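Local coordinates for In2-1 family protein, glutathione transferase lambda3 (Populus trichocarpa, PDB 4PQI) that binds glutathione and probably acts as a glutathione-dependent thiol transferase, a monomeric plant enzyme of the lambda class, at residues Pro17-Asp20 / Ala21-Gln25; Tyr139-Lys143 / Gly144-Lys148; Phe169-Lys173 / Glu174-Val178. All blocks are in the same frame, centred on the assembly; numbering follows the deposited sequence.

How the interactions relate
The three contacts follow one another along the chain, and none encloses or crosses another. Interaction 1 closes a tight turn in the loop between helix 4-7 and strand 33-37, beside the end of edge strand 60-64 and helix 73-78. Interaction 2 rounds the corner from helix 118-139 to helix 146-149. Interaction 3 leads the chain from the loop after helix 151-160 into the long helix 177-197. Interactions 2 and 3 both belong to the helical C-terminal part of the GST fold, with centres about 28 Å apart. Interactions 1 and 3 lie on opposite sides of the chain's centre. Helices 118-139 and 177-197 have partners in both interactions 2 and 3.

Interaction 1 of 3, residues Pro17-Asp20 / Ala21-Gln25; sequences PPLD and ATAEQ
Leu-19 and Ala-23 press together across a tight reversal of the chain. Leu-19 CB lies 3.6 Å from Ala-23 CB, and Leu-19 CD2 also reaches that methyl. Between them Asp-20 to Ala-23 forms a type I beta turn. Ala-23 N donates to Asp-20 O over 3.0 Å. The side chain of Asp-20 tightens the same turn. Its CG sits between the backbone N and the carbonyl carbon (chi1 64°), which turns the carboxylate over the backbone ahead. Asp-20 OD1 then takes two hydrogen bonds. Thr-22 N, at 2.9 Å from Asp-20 OD1, comes from above the carboxylate plane and makes an Asx turn. Thr-22 OG1 donates to the same Asp-20 OD1 over 2.9 Å, on its syn side and from the same face. With an alanine here instead of Asp-20, Thr-22 N and OG1 would probably lose their shared acceptor and the turn would be less firmly held. The other flank is looser. Thr-22 and Glu-24 are exposed, and the Glu-24 side chain leads away from the turn. The packed flank faces the protein: Leu-19 pairs through its backbone with Pro-64 and Ile-66, at and just beyond the end of strand 60-64, while Leu-19 and Gln-25 rest on Trp-73 of helix 73-78, whose NE1 bonds to Ala-23 O.

Interaction 2 of 3, residues Tyr139-Lys143 / Gly144-Lys148; sequences YTAFK and GDLAK
The corner between helix 118-139 and helix 146-149 is made by a type I beta turn from Ala-141 to Gly-144, followed by a helix N-cap at Asp-145. Gly-144 N donates to Ala-141 O over 3.1 Å, with an N-H...O angle of 164°. The CD2 methyl of Leu-146 packs against the same carbonyl, 3.4 Å from Ala-141 O, and also meets Ala-141 CB at 4.2 Å. Leu-146 CG lies anti to the carbonyl carbon (chi1 -77°), and from there the CD2 branch reaches back over the turn. Ala-141, Phe-142 and Leu-146 are buried, while Lys-143 and Gly-144 are exposed.

The second element is the helix start. Asp-145 is the N-cap residue, and its side chain points away from 139-143. Asp-145 OD2 accepts weak bonds from Ala-147 N at 3.3 Å and from Lys-148 N at 3.5 Å. A carboxylate here would also be expected to interact favourably with the helix dipole. The corner belongs to the all-helical C-terminal domain of the GST fold.

Phe-142 points to the other side, and the carbonyl carbon of Tyr-139 lies over one face of its ring, nearer the rim than the centre. The same ring meets Phe-192 and Phe-239 edge-to-face. Lys-143 NZ makes a weak bond to Phe-239 O at the end of the C-terminal helix. Leu-146 packs on Leu-193 and Phe-197 of helix 177-197 and on Tyr-199 in the loop after it, and Ala-141 touches Ala-150.

Interaction 3 of 3, residues Phe169-Lys173 / Glu174-Val178; sequences FFLGK and EFSLV
Phe-169 offers the face of its ring as a floor, and Phe-175 settles on it. Phe-175 CB stands over that face, 4.1 Å from the ring centroid and 10° off the normal, a CH-pi contact. The Phe-175 ring then turns its edge toward the same face in an offset edge-to-face pair, with centroids 5.6 Å apart and planes at 62°. With chi1 at -175°, Phe-175 swings its ring opposite the backbone N and out past the CE1 side of Phe-169. Lys-173 C lies at the edge of the Phe-169 ring, in its plane.

The next bump is a valine methyl: Val-178 CG1 sits against Phe-170 CB at 3.7 Å, at the root of that ring, the two side chains crossing at about a right angle. Leu-171 CD1 lies over Ser-176 OG, 3.5 Å away, and also reaches Val-178 CG2. One water joins the two arms of the loop: it accepts from Leu-171 N and from Ser-176 OG, and donates to Glu-174 O over 2.8 Å.

Ser-176 is the N-cap of helix 177-197, and its OG accepts from Val-178 N at 3.2 Å. Asp-179 OD2, at N3, accepts from Ser-176 N, the half of a capping box in which the N3 side chain grips the N-cap N-H. Phe-175, just before the cap, touches Ile-180, as in the hydrophobic staple known from other GSTs. Ser-176 OG thus gives its proton to the water and receives the helix N-H, so this buried hydroxyl is used both ways while the apolar side chains around it shut the loop against the helix start.

Interaction 1 of 3, residues Pro17-Asp20 / Ala21-Gln25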
loop_
_atom_site.group_PDB
_atom_site.type_symbol
_atom_site.label_atom_id
_atom_site.label_comp_id
_atom_site.label_asym_id
_atom_site.label_seq_id
_atom_site.Cartn_x
_atom_site.Cartn_y
_atom_site.Cartn_z
ATOM N N PRO A 17 -4.637 19.561 2.598
ATOM C CA PRO A 17 -6.015 19.061 2.510
ATOM C C PRO A 17 -6.295 18.497 1.117
ATOM O O PRO A 17 -5.721 18.973 0.139
ATOM C CB PRO A 17 -6.871 20.320 2.772
ATOM C CG PRO A 17 -5.960 21.277 3.453
ATOM C CD PRO A 17 -4.598 21.008 2.877
ATOM N N PRO A 18 -7.134 17.460 1.022
ATOM C CA PRO A 18 -7.404 16.945 -0.325
ATOM C C PRO A 18 -8.164 17.970 -1.181
ATOM O O PRO A 18 -8.918 18.792 -0.648
ATOM C CB PRO A 18 -8.253 15.695 -0.061
ATOM C CG PRO A 18 -8.832 15.916 1.317
ATOM C CD PRO A 18 -7.769 16.647 2.072
ATOM N N LEU A 19 -7.944 17.921 -2.492
ATOM C CA LEU A 19 -8.570 18.847 -3.435
ATOM C C LEU A 19 -9.973 18.390 -3.821
ATOM O O LEU A 19 -10.153 17.253 -4.274
ATOM C CB LEU A 19 -7.728 18.913 -4.708
ATOM C CG LEU A 19 -6.262 19.319 -4.559
ATOM C CD1 LEU A 19 -5.551 19.274 -5.928
ATOM C CD2 LEU A 19 -6.156 20.680 -3.946
ATOM N N ASP A 20 -10.953 19.280 -3.691
ATOM C CA ASP A 20 -12.322 18.953 -4.080
ATOM C C ASP A 20 -12.613 19.296 -5.537
ATOM O O ASP A 20 -11.722 19.717 -6.281
ATOM C CB ASP A 20 -13.334 19.652 -3.169
ATOM C CG ASP A 20 -13.285 21.173 -3.280
ATOM O OD1 ASP A 20 -12.911 21.710 -4.343
ATOM O OD2 ASP A 20 -13.635 21.846 -2.289
ATOM N N ALA A 21 -13.880 19.157 -5.920
ATOM C CA ALA A 21 -14.283 19.292 -7.314
ATOM C C ALA A 21 -13.966 20.653 -7.914
ATOM O O ALA A 21 -13.785 20.752 -9.115
ATOM C CB ALA A 21 -15.760 18.968 -7.484
ATOM N N THR A 22 -13.930 21.695 -7.080
ATOM C CA THR A 22 -13.689 23.052 -7.556
ATOM C C THR A 22 -12.215 23.483 -7.469
ATOM O O THR A 22 -11.887 24.622 -7.820
ATOM C CB THR A 22 -14.539 24.088 -6.787
ATOM O OG1 THR A 22 -14.127 24.119 -5.421
ATOM C CG2 THR A 22 -16.029 23.758 -6.866
ATOM N N ALA A 23 -11.338 22.602 -6.987
ATOM C CA ALA A 23 -9.918 22.961 -6.814
ATOM C C ALA A 23 -9.171 23.250 -8.126
ATOM O O ALA A 23 -9.448 22.657 -9.176
ATOM C CB ALA A 23 -9.180 21.893 -6.023
ATOM N N GLU A 24 -8.205 24.159 -8.045
ATOM C CA GLU A 24 -7.367 24.470 -9.188
ATOM C C GLU A 24 -6.512 23.267 -9.515
ATOM O O GLU A 24 -6.149 22.473 -8.638
ATOM C CB GLU A 24 -6.452 25.657 -8.899
ATOM C CG GLU A 24 -7.191 26.941 -8.615
ATOM C CD GLU A 24 -7.497 27.691 -9.883
ATOM O OE1 GLU A 24 -8.632 27.563 -10.393
ATOM O OE2 GLU A 24 -6.590 28.397 -10.379
ATOM N N GLN A 25 -6.167 23.147 -10.782
ATOM C CA GLN A 25 -5.324 22.053 -11.208
ATOM C C GLN A 25 -3.845 22.444 -11.061
ATOM O O GLN A 25 -3.460 23.528 -11.504
ATOM C CB GLN A 25 -5.642 21.705 -12.661
ATOM C CG GLN A 25 -4.814 20.510 -13.155
ATOM C CD GLN A 25 -4.990 20.223 -14.637
ATOM O OE1 GLN A 25 -5.787 20.865 -15.314
ATOM N NE2 GLN A 25 -4.226 19.253 -15.150
#

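Interaction 2 of 3, residues Tyr139-Lys143 / Gly144-Lys148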
loop_
_atom_site.group_PDB
_atom_site.type_symbol
_atom_site.label_atom_id
_atom_site.label_comp_id
_atom_site.label_asym_id
_atom_site.label_seq_id
_atom_site.Cartn_x
_atom_site.Cartn_y
_atom_site.Cartn_z
ATOM N N TYR A 139 -11.950 -10.066 0.251
ATOM C CA TYR A 139 -13.001 -9.071 0.047
ATOM C C TYR A 139 -14.324 -9.655 -0.446
ATOM O O TYR A 139 -15.353 -8.982 -0.423
ATOM C CB TYR A 139 -12.517 -7.924 -0.850
ATOM C CG TYR A 139 -11.646 -6.928 -0.111
ATOM C CD1 TYR A 139 -12.214 -5.867 0.585
ATOM C CD2 TYR A 139 -10.258 -7.051 -0.096
ATOM C CE1 TYR A 139 -11.426 -4.952 1.260
ATOM C CE2 TYR A 139 -9.459 -6.139 0.594
ATOM C CZ TYR A 139 -10.054 -5.091 1.266
ATOM O OH TYR A 139 -9.289 -4.175 1.953
ATOM N N THR A 140 -14.310 -10.916 -0.862
ATOM C CA THR A 140 -15.544 -11.596 -1.239
ATOM C C THR A 140 -15.984 -12.599 -0.173
ATOM O O THR A 140 -16.859 -13.428 -0.418
ATOM C CB THR A 140 -15.404 -12.330 -2.595
ATOM O OG1 THR A 140 -14.327 -13.276 -2.526
ATOM C CG2 THR A 140 -15.119 -11.339 -3.711
ATOM N N ALA A 141 -15.382 -12.523 1.009
ATOM C CA ALA A 141 -15.640 -13.519 2.053
ATOM C C ALA A 141 -16.581 -13.031 3.167
ATOM O O ALA A 141 -16.951 -13.803 4.062
ATOM C CB ALA A 141 -14.326 -13.991 2.649
ATOM N N PHE A 142 -16.973 -11.760 3.101
ATOM C CA PHE A 142 -17.667 -11.113 4.211
ATOM C C PHE A 142 -19.019 -11.723 4.521
ATOM O O PHE A 142 -19.483 -11.647 5.660
ATOM C CB PHE A 142 -17.798 -9.607 3.976
ATOM C CG PHE A 142 -16.485 -8.916 3.808
ATOM C CD1 PHE A 142 -15.379 -9.320 4.537
ATOM C CD2 PHE A 142 -16.341 -7.889 2.894
ATOM C CE1 PHE A 142 -14.162 -8.696 4.370
ATOM C CE2 PHE A 142 -15.122 -7.260 2.719
ATOM C CZ PHE A 142 -14.032 -7.663 3.455
ATOM N N LYS A 143 -19.648 -12.337 3.525
ATOM C CA LYS A 143 -20.982 -12.909 3.727
ATOM C C LYS A 143 -20.961 -14.397 4.079
ATOM O O LYS A 143 -22.010 -15.006 4.250
ATOM C CB LYS A 143 -21.887 -12.657 2.512
ATOM C CG LYS A 143 -22.279 -11.194 2.317
ATOM C CD LYS A 143 -23.447 -11.048 1.347
ATOM C CE LYS A 143 -23.816 -9.584 1.118
ATOM N NZ LYS A 143 -22.776 -8.843 0.341
ATOM N N GLY A 144 -19.773 -14.982 4.198
ATOM C CA GLY A 144 -19.681 -16.408 4.442
ATOM C C GLY A 144 -18.944 -16.765 5.715
ATOM O O GLY A 144 -18.653 -15.898 6.543
ATOM N N ASP A 145 -18.648 -18.052 5.874
ATOM C CA ASP A 145 -17.840 -18.518 6.992
ATOM C C ASP A 145 -16.409 -18.040 6.777
ATOM O O ASP A 145 -15.730 -18.478 5.840
ATOM C CB ASP A 145 -17.894 -20.042 7.083
ATOM C CG ASP A 145 -17.308 -20.574 8.377
ATOM O OD1 ASP A 145 -18.059 -21.207 9.151
ATOM O OD2 ASP A 145 -16.100 -20.371 8.622
ATOM N N LEU A 146 -15.949 -17.140 7.641
ATOM C CA LEU A 146 -14.686 -16.445 7.402
ATOM C C LEU A 146 -13.467 -17.360 7.421
ATOM O O LEU A 146 -12.539 -17.172 6.637
ATOM C CB LEU A 146 -14.501 -15.302 8.396
ATOM C CG LEU A 146 -15.312 -14.037 8.118
ATOM C CD1 LEU A 146 -15.029 -13.041 9.206
ATOM C CD2 LEU A 146 -14.970 -13.445 6.759
ATOM N N ALA A 147 -13.474 -18.345 8.317
ATOM C CA ALA A 147 -12.364 -19.287 8.431
ATOM C C ALA A 147 -12.210 -20.150 7.174
ATOM O O ALA A 147 -11.097 -20.544 6.821
ATOM C CB ALA A 147 -12.535 -20.167 9.675
ATOM N N LYS A 148 -13.328 -20.447 6.511
ATOM C CA LYS A 148 -13.321 -21.214 5.269
ATOM C C LYS A 148 -13.007 -20.318 4.087
ATOM O O LYS A 148 -12.299 -20.724 3.166
ATOM C CB LYS A 148 -14.683 -21.869 5.014
ATOM C CG LYS A 148 -15.103 -22.844 6.079
ATOM C CD LYS A 148 -16.429 -23.500 5.739
ATOM C CE LYS A 148 -16.939 -24.334 6.900
ATOM N NZ LYS A 148 -18.253 -24.932 6.570
#

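Interaction 3 of 3, residues Phe169-Lys173 / Glu174-Val178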
loop_
_atom_site.group_PDB
_atom_site.type_symbol
_atom_site.label_atom_id
_atom_site.label_comp_id
_atom_site.label_asym_id
_atom_site.label_seq_id
_atom_site.Cartn_x
_atom_site.Cartn_y
_atom_site.Cartn_z
ATOM N N PHE A 169 10.161 -10.413 7.527
ATOM C CA PHE A 169 9.477 -9.874 6.356
ATOM C C PHE A 169 9.285 -10.968 5.309
ATOM O O PHE A 169 9.878 -12.043 5.421
ATOM C CB PHE A 169 10.242 -8.672 5.781
ATOM C CG PHE A 169 10.497 -7.579 6.787
ATOM C CD1 PHE A 169 9.459 -6.785 7.249
ATOM C CD2 PHE A 169 11.773 -7.351 7.273
ATOM C CE1 PHE A 169 9.690 -5.788 8.186
ATOM C CE2 PHE A 169 12.021 -6.352 8.206
ATOM C CZ PHE A 169 10.978 -5.564 8.663
ATOM N N PHE A 170 8.454 -10.717 4.298
ATOM C CA PHE A 170 8.226 -11.750 3.287
ATOM C C PHE A 170 9.509 -12.278 2.649
ATOM O O PHE A 170 9.620 -13.476 2.374
ATOM C CB PHE A 170 7.234 -11.299 2.217
ATOM C CG PHE A 170 5.803 -11.282 2.688
ATOM C CD1 PHE A 170 5.122 -12.470 2.926
ATOM C CD2 PHE A 170 5.130 -10.082 2.869
ATOM C CE1 PHE A 170 3.810 -12.462 3.352
ATOM C CE2 PHE A 170 3.805 -10.066 3.301
ATOM C CZ PHE A 170 3.147 -11.255 3.550
ATOM N N LEU A 171 10.492 -11.412 2.439
ATOM C CA LEU A 171 11.746 -11.885 1.864
ATOM C C LEU A 171 12.840 -12.061 2.918
ATOM O O LEU A 171 14.021 -12.156 2.590
ATOM C CB LEU A 171 12.197 -10.961 0.730
ATOM C CG LEU A 171 11.135 -10.734 -0.362
ATOM C CD1 LEU A 171 11.657 -9.741 -1.413
ATOM C CD2 LEU A 171 10.721 -12.052 -1.005
ATOM N N GLY A 172 12.447 -12.114 4.184
ATOM C CA GLY A 172 13.392 -12.401 5.255
ATOM C C GLY A 172 13.898 -11.198 6.032
ATOM O O GLY A 172 13.124 -10.461 6.643
ATOM N N LYS A 173 15.212 -11.007 5.988
ATOM C CA LYS A 173 15.897 -9.948 6.721
ATOM C C LYS A 173 15.385 -8.525 6.425
ATOM O O LYS A 173 15.126 -7.745 7.342
ATOM C CB LYS A 173 17.393 -10.051 6.414
ATOM C CG LYS A 173 18.314 -9.114 7.173
ATOM C CD LYS A 173 19.767 -9.544 6.942
ATOM C CE LYS A 173 20.719 -8.351 6.896
ATOM N NZ LYS A 173 20.446 -7.441 5.738
ATOM N N GLU A 174 15.237 -8.187 5.150
ATOM C CA GLU A 174 15.002 -6.797 4.771
ATOM C C GLU A 174 13.546 -6.495 4.411
ATOM O O GLU A 174 12.898 -7.257 3.703
ATOM C CB GLU A 174 15.916 -6.389 3.600
ATOM C CG GLU A 174 17.289 -7.060 3.562
ATOM C CD GLU A 174 17.284 -8.452 2.893
ATOM O OE1 GLU A 174 16.224 -9.136 2.856
ATOM O OE2 GLU A 174 18.360 -8.867 2.405
ATOM N N PHE A 175 13.047 -5.367 4.907
ATOM C CA PHE A 175 11.782 -4.781 4.459
ATOM C C PHE A 175 11.849 -4.566 2.936
ATOM O O PHE A 175 12.878 -4.109 2.408
ATOM C CB PHE A 175 11.593 -3.449 5.200
ATOM C CG PHE A 175 10.278 -2.757 4.944
ATOM C CD1 PHE A 175 9.072 -3.380 5.227
ATOM C CD2 PHE A 175 10.258 -1.443 4.485
ATOM C CE1 PHE A 175 7.869 -2.720 5.023
ATOM C CE2 PHE A 175 9.065 -0.782 4.274
ATOM C CZ PHE A 175 7.866 -1.423 4.543
ATOM N N SER A 176 10.771 -4.900 2.230
ATOM C CA SER A 176 10.777 -4.815 0.770
ATOM C C SER A 176 9.440 -4.359 0.159
ATOM O O SER A 176 8.447 -4.152 0.869
ATOM C CB SER A 176 11.148 -6.179 0.158
ATOM O OG SER A 176 10.024 -7.058 0.198
ATOM N N LEU A 177 9.426 -4.236 -1.168
ATOM C CA LEU A 177 8.213 -3.917 -1.918
ATOM C C LEU A 177 7.050 -4.889 -1.644
ATOM O O LEU A 177 5.873 -4.495 -1.718
ATOM C CB LEU A 177 8.510 -3.858 -3.423
ATOM C CG LEU A 177 9.463 -2.749 -3.898
ATOM C CD1 LEU A 177 9.603 -2.730 -5.433
ATOM C CD2 LEU A 177 9.017 -1.381 -3.374
ATOM N N VAL A 178 7.382 -6.143 -1.335
ATOM C CA VAL A 178 6.378 -7.162 -1.059
ATOM C C VAL A 178 5.587 -6.832 0.204
ATOM O O VAL A 178 4.355 -6.816 0.174
ATOM C CB VAL A 178 6.986 -8.582 -0.969
ATOM C CG1 VAL A 178 5.895 -9.617 -0.802
ATOM C CG2 VAL A 178 7.796 -8.900 -2.221
HETATM O O HOH W 1 10.623 -8.342 2.450
#